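PDB 6UBL: DynF from Micromonospora chersina, which is of unknown function but belongs to the dynemicin biosynthesis pathway and holds palmitic acid in its beta barrel, consistent with binding a long hydrophobic pathway molecule. Local coordinates for residues Val13-Val18 with Arg65-Pro70; Ala23-Val28 with Gly203-Pro208. All coordinates share one frame; numbering follows the deposited sequence.

Contact 1. Residues Val13-Val18 with Arg65-Pro70; sequences VQTEGV and RVVRSP. With PLM (palmitic acid), chain C.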
ATOM      1  N   VAL A  13     -18.614  -2.915   0.731  1.00 24.39           N
ATOM      2  CA  VAL A  13     -19.766  -2.178   1.238  1.00 23.60           C
ATOM      3  C   VAL A  13     -20.882  -2.278   0.206  1.00 26.24           C
ATOM      4  O   VAL A  13     -20.644  -2.095  -0.991  1.00 26.96           O
ATOM      5  CB  VAL A  13     -19.406  -0.703   1.493  1.00 24.64           C
ATOM      6  CG1 VAL A  13     -20.643   0.098   1.848  1.00 26.54           C
ATOM      7  CG2 VAL A  13     -18.351  -0.594   2.596  1.00 25.90           C
ATOM      8  N   GLN A  14     -22.094  -2.551   0.676  0.59 24.73           N
ATOM      9  CA  GLN A  14     -23.234  -2.719  -0.214  0.59 26.97           C
ATOM     10  C   GLN A  14     -23.673  -1.381  -0.787  0.59 27.10           C
ATOM     11  O   GLN A  14     -23.666  -0.355  -0.099  0.59 27.88           O
ATOM     12  CB  GLN A  14     -24.393  -3.346   0.549  0.59 31.42           C
ATOM     13  CG  GLN A  14     -25.703  -3.369  -0.215  0.59 35.87           C
ATOM     14  CD  GLN A  14     -26.653  -4.435   0.308  0.59 50.54           C
ATOM     15  OE1 GLN A  14     -26.242  -5.561   0.591  0.59 62.47           O
ATOM     16  NE2 GLN A  14     -27.928  -4.082   0.444  0.59 47.91           N
ATOM     17  N   THR A  15     -24.059  -1.397  -2.062  1.00 28.08           N
ATOM     18  CA  THR A  15     -24.640  -0.226  -2.706  1.00 30.84           C
ATOM     19  C   THR A  15     -26.124  -0.401  -2.978  1.00 29.30           C
ATOM     20  O   THR A  15     -26.837   0.592  -3.115  1.00 29.72           O
ATOM     21  CB  THR A  15     -23.961   0.094  -4.045  1.00 33.29           C
ATOM     22  OG1 THR A  15     -24.161  -0.973  -4.965  1.00 35.78           O
ATOM     23  CG2 THR A  15     -22.469   0.333  -3.852  1.00 31.85           C
ATOM     24  N   GLU A  16     -26.596  -1.638  -3.131  1.00 30.50           N
ATOM     25  CA  GLU A  16     -28.008  -1.854  -3.408  1.00 30.30           C
ATOM     26  C   GLU A  16     -28.855  -1.241  -2.305  1.00 33.02           C
ATOM     27  O   GLU A  16     -28.590  -1.442  -1.116  1.00 37.03           O
ATOM     28  CB  GLU A  16     -28.299  -3.353  -3.500  1.00 31.97           C
ATOM     29  CG  GLU A  16     -27.990  -3.943  -4.850  1.00 38.78           C
ATOM     30  CD  GLU A  16     -28.942  -3.453  -5.919  1.00 44.79           C
ATOM     31  OE1 GLU A  16     -30.043  -2.967  -5.571  1.00 42.25           O
ATOM     32  OE2 GLU A  16     -28.589  -3.543  -7.112  1.00 53.33           O
ATOM     33  N   GLY A  17     -29.872  -0.484  -2.705  1.00 31.55           N
ATOM     34  CA  GLY A  17     -30.758   0.172  -1.767  1.00 34.82           C
ATOM     35  C   GLY A  17     -30.187   1.394  -1.083  1.00 35.99           C
ATOM     36  O   GLY A  17     -30.848   1.944  -0.191  1.00 39.32           O
ATOM     37  N   VAL A  18     -28.977   1.812  -1.435  1.00 31.58           N
ATOM     38  CA  VAL A  18     -28.317   2.956  -0.813  1.00 31.15           C
ATOM     39  C   VAL A  18     -28.511   4.175  -1.714  1.00 31.17           C
ATOM     40  O   VAL A  18     -28.114   4.127  -2.892  1.00 31.44           O
ATOM     41  CB  VAL A  18     -26.828   2.678  -0.580  1.00 28.93           C
ATOM     42  CG1 VAL A  18     -26.170   3.860   0.109  1.00 28.87           C
ATOM     43  CG2 VAL A  18     -26.659   1.398   0.239  1.00 32.23           C
ATOM     44  N   ARG A  65     -17.402   8.905  -6.701  1.00 23.50           N
ATOM     45  CA  ARG A  65     -18.627   8.395  -6.093  1.00 22.57           C
ATOM     46  C   ARG A  65     -18.193   7.376  -5.044  1.00 23.94           C
ATOM     47  O   ARG A  65     -17.513   6.389  -5.369  1.00 23.72           O
ATOM     48  CB  ARG A  65     -19.539   7.799  -7.158  1.00 25.17           C
ATOM     49  CG  ARG A  65     -19.989   8.860  -8.190  1.00 27.12           C
ATOM     50  CD  ARG A  65     -20.968   8.320  -9.220  1.00 25.98           C
ATOM     51  NE  ARG A  65     -22.157   7.820  -8.547  1.00 28.46           N
ATOM     52  CZ  ARG A  65     -22.565   6.562  -8.614  1.00 30.65           C
ATOM     53  NH1 ARG A  65     -21.921   5.685  -9.365  1.00 34.06           N
ATOM     54  NH2 ARG A  65     -23.640   6.184  -7.941  1.00 32.44           N
ATOM     55  N   VAL A  66     -18.559   7.631  -3.785  1.00 24.36           N
ATOM     56  CA  VAL A  66     -18.084   6.848  -2.650  1.00 23.93           C
ATOM     57  C   VAL A  66     -19.300   6.381  -1.865  1.00 24.40           C
ATOM     58  O   VAL A  66     -20.070   7.205  -1.360  1.00 24.77           O
ATOM     59  CB  VAL A  66     -17.149   7.661  -1.741  1.00 21.41           C
ATOM     60  CG1 VAL A  66     -16.742   6.850  -0.520  1.00 23.47           C
ATOM     61  CG2 VAL A  66     -15.917   8.143  -2.521  1.00 23.76           C
ATOM     62  N   VAL A  67     -19.483   5.063  -1.761  1.00 23.09           N
ATOM     63  CA  VAL A  67     -20.555   4.515  -0.934  1.00 23.20           C
ATOM     64  C   VAL A  67     -20.061   4.374   0.501  1.00 22.87           C
ATOM     65  O   VAL A  67     -18.913   3.965   0.754  1.00 24.18           O
ATOM     66  CB  VAL A  67     -21.076   3.172  -1.477  1.00 24.52           C
ATOM     67  CG1 VAL A  67     -19.996   2.119  -1.480  1.00 24.48           C
ATOM     68  CG2 VAL A  67     -22.274   2.709  -0.640  1.00 25.32           C
ATOM     69  N   ARG A  68     -20.931   4.722   1.442  1.00 24.29           N
ATOM     70  CA  ARG A  68     -20.677   4.591   2.866  1.00 22.07           C
ATOM     71  C   ARG A  68     -21.560   3.495   3.446  1.00 23.31           C
ATOM     72  O   ARG A  68     -22.749   3.394   3.115  1.00 25.35           O
ATOM     73  CB  ARG A  68     -20.977   5.888   3.613  1.00 22.26           C
ATOM     74  CG  ARG A  68     -19.972   7.003   3.404  1.00 22.93           C
ATOM     75  CD  ARG A  68     -20.387   8.314   4.100  1.00 22.85           C
ATOM     76  NE  ARG A  68     -21.390   9.061   3.360  1.00 25.07           N
ATOM     77  CZ  ARG A  68     -22.699   8.983   3.553  1.00 25.36           C
ATOM     78  NH1 ARG A  68     -23.207   8.198   4.496  1.00 24.89           N
ATOM     79  NH2 ARG A  68     -23.520   9.716   2.803  1.00 27.34           N
ATOM     80  N   SER A  69     -20.983   2.691   4.335  1.00 23.35           N
ATOM     81  CA  SER A  69     -21.765   1.757   5.122  1.00 24.28           C
ATOM     82  C   SER A  69     -22.597   2.561   6.110  1.00 23.56           C
ATOM     83  O   SER A  69     -22.331   3.745   6.341  1.00 24.84           O
ATOM     84  CB  SER A  69     -20.827   0.841   5.910  1.00 23.19           C
ATOM     85  OG  SER A  69     -20.151   1.557   6.951  1.00 23.58           O
ATOM     86  N   PRO A  70     -23.584   1.941   6.750  1.00 25.19           N
ATOM     87  CA  PRO A  70     -24.184   2.582   7.922  1.00 27.44           C
ATOM     88  C   PRO A  70     -23.101   2.787   8.969  1.00 28.41           C
ATOM     89  O   PRO A  70     -22.139   2.019   9.057  1.00 26.53           O
ATOM     90  CB  PRO A  70     -25.243   1.572   8.394  1.00 28.43           C
ATOM     91  CG  PRO A  70     -24.812   0.257   7.808  1.00 30.76           C
ATOM     92  CD  PRO A  70     -24.138   0.596   6.502  1.00 24.95           C
TER
HETATM   93  C1  PLM C 301     -17.052   9.885   2.222  1.00 26.72           C
HETATM   94  O1  PLM C 301     -17.671   9.893   1.071  1.00 27.89           O
HETATM   95  O2  PLM C 301     -17.591  10.132   3.270  1.00 28.65           O
HETATM   96  C2  PLM C 301     -15.595   9.562   2.119  1.00 30.96           C
HETATM   97  C3  PLM C 301     -14.824  10.337   1.084  1.00 33.20           C
HETATM   98  C4  PLM C 301     -13.387   9.919   1.151  1.00 38.34           C
HETATM   99  C5  PLM C 301     -12.652   9.991  -0.134  1.00 39.44           C
HETATM  100  C6  PLM C 301     -11.242   9.465  -0.008  1.00 47.12           C
HETATM  101  C7  PLM C 301     -10.268  10.342  -0.746  1.00 56.47           C
HETATM  102  C8  PLM C 301     -10.722  10.650  -2.151  1.00 61.11           C
HETATM  103  C9  PLM C 301     -10.831   9.438  -3.035  1.00 62.79           C
HETATM  104  CA  PLM C 301      -9.570   9.197  -3.820  1.00 66.98           C
HETATM  105  CB  PLM C 301      -9.461  10.137  -5.004  1.00 67.92           C
HETATM  106  CC  PLM C 301      -8.893   9.453  -6.212  1.00 64.69           C
HETATM  107  CD  PLM C 301      -7.486   9.852  -6.567  1.00 57.49           C
HETATM  108  CE  PLM C 301      -6.769   8.730  -7.272  1.00 50.83           C
HETATM  109  CF  PLM C 301      -5.589   9.138  -8.098  1.00 50.35           C
HETATM  110  CG  PLM C 301      -4.956   7.974  -8.774  1.00 51.13           C
HETATM  111  O   HOH W   1     -24.118   1.004   2.635  1.00 30.37           O
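V67 sets CG2 anti to its backbone N and CG1 in the crowded position between N and the carbonyl carbon (chi1 62°), while V13 turns CG1 anti to its own N, so that the branches meet across the contact. V67 CG1 lies 3.9 Å from V13 CG1 and is also touched by the methyl of T15, whose side chain crosses that of V67 at about a right angle. On the other branch, V67 CG2 rests 3.4 Å from the carbonyl O of Q14, with V18 CG1 4.1 Å from the same methyl. Beta-branched residues suit this place because they put methyl groups close to the backbone, where loop and strand can pack without long side chains. V13 CG1 reaches further along, to 3.6 Å from S69 N. The polar link is a water that donates to Q14 O at 3.1 Å and to R68 O at 2.8 Å. A type II turn from T15 to V18, with G17 at positive phi, folds V18 back toward V67. The R68 side chain leaves the strand on the side away from the loop; its CD lies 3.4 Å from O2 of the bound palmitic acid, and its guanidinium forms a salt bridge with D38. The arrangement is that of a loop packed on the outside of a barrel strand, 54-68, whose opposite side, at V66 and R68, meets the carboxyl end of the bound fatty acid.

Contact 2. Residues Ala23-Val28 with Gly203-Pro208; sequences AGAPVV and GGYLKP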
ATOM      1  N   ALA A  23     -25.676  17.558  -4.672  1.00 29.18           N
ATOM      2  CA  ALA A  23     -25.710  18.944  -4.218  1.00 31.26           C
ATOM      3  C   ALA A  23     -27.077  19.309  -3.654  1.00 31.80           C
ATOM      4  O   ALA A  23     -28.116  18.909  -4.187  1.00 32.53           O
ATOM      5  CB  ALA A  23     -25.374  19.882  -5.381  1.00 33.03           C
ATOM      6  N   GLY A  24     -27.063  20.101  -2.580  1.00 35.04           N
ATOM      7  CA  GLY A  24     -28.279  20.464  -1.883  1.00 40.74           C
ATOM      8  C   GLY A  24     -28.309  19.806  -0.519  1.00 45.04           C
ATOM      9  O   GLY A  24     -28.779  20.383   0.467  1.00 48.42           O
ATOM     10  N   ALA A  25     -27.792  18.589  -0.465  1.00 43.34           N
ATOM     11  CA  ALA A  25     -27.752  17.840   0.778  1.00 41.41           C
ATOM     12  C   ALA A  25     -26.777  18.495   1.752  1.00 42.50           C
ATOM     13  O   ALA A  25     -25.649  18.831   1.365  1.00 40.12           O
ATOM     14  CB  ALA A  25     -27.324  16.405   0.499  1.00 38.08           C
ATOM     15  N   PRO A  26     -27.163  18.696   3.010  1.00 45.91           N
ATOM     16  CA  PRO A  26     -26.246  19.335   3.956  1.00 46.50           C
ATOM     17  C   PRO A  26     -25.132  18.383   4.356  1.00 42.64           C
ATOM     18  O   PRO A  26     -25.281  17.158   4.319  1.00 39.25           O
ATOM     19  CB  PRO A  26     -27.147  19.646   5.155  1.00 51.02           C
ATOM     20  CG  PRO A  26     -28.129  18.506   5.154  1.00 54.93           C
ATOM     21  CD  PRO A  26     -28.384  18.205   3.679  1.00 52.38           C
ATOM     22  N   VAL A  27     -23.996  18.973   4.708  1.00 39.63           N
ATOM     23  CA  VAL A  27     -22.899  18.291   5.381  1.00 37.32           C
ATOM     24  C   VAL A  27     -22.929  18.794   6.818  1.00 39.70           C
ATOM     25  O   VAL A  27     -22.567  19.945   7.087  1.00 42.17           O
ATOM     26  CB  VAL A  27     -21.558  18.596   4.706  1.00 37.04           C
ATOM     27  CG1 VAL A  27     -20.424  17.871   5.408  1.00 37.22           C
ATOM     28  CG2 VAL A  27     -21.608  18.203   3.231  1.00 36.89           C
ATOM     29  N   VAL A  28     -23.383  17.952   7.738  1.00 40.43           N
ATOM     30  CA  VAL A  28     -23.543  18.325   9.141  1.00 42.79           C
ATOM     31  C   VAL A  28     -22.299  17.873   9.897  1.00 38.37           C
ATOM     32  O   VAL A  28     -22.031  16.660   9.952  1.00 39.40           O
ATOM     33  CB  VAL A  28     -24.795  17.659   9.734  1.00 51.37           C
ATOM     34  CG1 VAL A  28     -25.068  18.164  11.140  1.00 52.38           C
ATOM     35  CG2 VAL A  28     -26.000  17.873   8.823  1.00 58.67           C
ATOM     36  N   GLY A 203     -13.793  18.415  -2.918  1.00 28.53           N
ATOM     37  CA  GLY A 203     -14.756  19.484  -3.071  1.00 29.31           C
ATOM     38  C   GLY A 203     -16.014  19.179  -2.288  1.00 28.84           C
ATOM     39  O   GLY A 203     -15.952  18.635  -1.180  1.00 28.70           O
ATOM     40  N   GLY A 204     -17.168  19.513  -2.861  1.00 28.28           N
ATOM     41  CA  GLY A 204     -18.442  19.241  -2.211  1.00 28.59           C
ATOM     42  C   GLY A 204     -19.353  18.404  -3.086  1.00 27.55           C
ATOM     43  O   GLY A 204     -18.927  17.857  -4.111  1.00 26.80           O
ATOM     44  N   TYR A 205     -20.608  18.274  -2.674  1.00 26.44           N
ATOM     45  CA  TYR A 205     -21.549  17.486  -3.453  1.00 26.75           C
ATOM     46  C   TYR A 205     -21.795  18.142  -4.808  1.00 28.37           C
ATOM     47  O   TYR A 205     -21.852  19.374  -4.931  1.00 27.91           O
ATOM     48  CB  TYR A 205     -22.889  17.337  -2.731  1.00 26.76           C
ATOM     49  CG  TYR A 205     -22.863  16.349  -1.590  1.00 28.12           C
ATOM     50  CD1 TYR A 205     -22.554  15.014  -1.808  1.00 26.30           C
ATOM     51  CD2 TYR A 205     -23.193  16.742  -0.307  1.00 30.74           C
ATOM     52  CE1 TYR A 205     -22.543  14.107  -0.763  1.00 27.88           C
ATOM     53  CE2 TYR A 205     -23.197  15.853   0.739  1.00 29.59           C
ATOM     54  CZ  TYR A 205     -22.868  14.530   0.509  1.00 27.21           C
ATOM     55  OH  TYR A 205     -22.882  13.658   1.564  1.00 27.11           O
ATOM     56  N   LEU A 206     -21.946  17.308  -5.831  1.00 27.10           N
ATOM     57  CA  LEU A 206     -22.192  17.773  -7.185  1.00 28.62           C
ATOM     58  C   LEU A 206     -23.640  17.541  -7.600  1.00 29.04           C
ATOM     59  O   LEU A 206     -24.353  16.700  -7.041  1.00 29.67           O
ATOM     60  CB  LEU A 206     -21.278  17.016  -8.149  1.00 28.95           C
ATOM     61  CG  LEU A 206     -19.797  17.210  -7.837  1.00 31.23           C
ATOM     62  CD1 LEU A 206     -18.950  16.276  -8.685  1.00 36.26           C
ATOM     63  CD2 LEU A 206     -19.404  18.658  -8.052  1.00 32.60           C
ATOM     64  N   LYS A 207     -24.072  18.320  -8.584  1.00 30.90           N
ATOM     65  CA  LYS A 207     -25.301  18.012  -9.289  1.00 29.34           C
ATOM     66  C   LYS A 207     -25.044  16.860 -10.260  1.00 31.16           C
ATOM     67  O   LYS A 207     -23.931  16.718 -10.777  1.00 32.65           O
ATOM     68  CB  LYS A 207     -25.766  19.230 -10.083  1.00 34.14           C
ATOM     69  CG  LYS A 207     -26.154  20.441  -9.250  1.00 44.41           C
ATOM     70  CD  LYS A 207     -26.546  21.602 -10.150  1.00 67.58           C
ATOM     71  CE  LYS A 207     -27.174  22.742  -9.359  1.00 89.97           C
ATOM     72  NZ  LYS A 207     -26.362  23.188  -8.198  1.00101.77           N
ATOM     73  N   PRO A 208     -26.060  16.036 -10.545  1.00 31.65           N
ATOM     74  CA  PRO A 208     -25.859  14.964 -11.535  1.00 33.92           C
ATOM     75  C   PRO A 208     -25.278  15.460 -12.848  1.00 37.05           C
ATOM     76  O   PRO A 208     -24.442  14.770 -13.444  1.00 42.18           O
ATOM     77  CB  PRO A 208     -27.259  14.356 -11.693  1.00 34.98           C
ATOM     78  CG  PRO A 208     -27.942  14.646 -10.380  1.00 34.88           C
ATOM     79  CD  PRO A 208     -27.393  15.973  -9.912  1.00 31.40           C
TER
HETATM   80  O   HOH W   2     -24.241  14.334   3.957  1.00 44.60           O
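The loop residue A23 comes alongside the end of strand 193-205, its CA 4.5 Å from that of Y205, and its N-H donates to L206 O at 2.8 Å. This bond is nearly straight at the hydrogen (165°), but the donor stands well above the carbonyl plane, 64° out of it, rather than on a lone pair. The small A23 side chain permits the close approach: its CB lies 3.6 Å from Y205 O, and K207 CG lies 4.0 Å from that same CB. G24 follows at backbone angles where a side chain would jam against the carbonyl of A23, so glycine suits the bend.

Y205 carries most of the remaining contact. Its CG is anti to the carbonyl carbon (chi1 -76°), which lays the ring along the loop. One flank of the ring does the touching: V27 CG2 reaches Y205 CE2 at 3.8 Å, crossing obliquely, and the methyl of A25 approaches the same CE2. A25 O lies 3.6 Å from Y205 CD2. P26 O approaches the rim of the ring, close to the ring plane, and a water donates both to it and, at 2.8 Å, to Y205 OH. The hydroxyl thus has two polar partners, accepting from the water and also bonded to D38. An alanine in place of Y205 would remove the ring and hydroxyl, and would probably leave A25 and V27 without their apolar support, P26 O without its water bridge to the strand, and D38 without one of its partners.

Tyrosine thus serves two chemistries at once, apolar along the ring and polar at its tip. With a single direct backbone bond, thin apolar contacts and a shared water, this surface contact probably depends on several modest interactions acting together.

Both contacts lay a loop from the N-terminal part of the chain against the end of a barrel strand, 54-68 in contact 1 and 193-205 in contact 2, and strand 37-50 pairs with both strands. Contact 1 is partly buried and centred on aliphatic branches, with V67 enclosed; contact 2 lies at the surface and relies on an aromatic ring and a direct backbone bond. A bridging water joins loop to strand in each, but from carbonyl to carbonyl in contact 1 and from carbonyl to hydroxyl in contact 2. Their centres are 16 Å apart, yet R68 and Y205 meet: R68 NH2 packs 4.2 Å from Y205 OH, and both side chains bind D38.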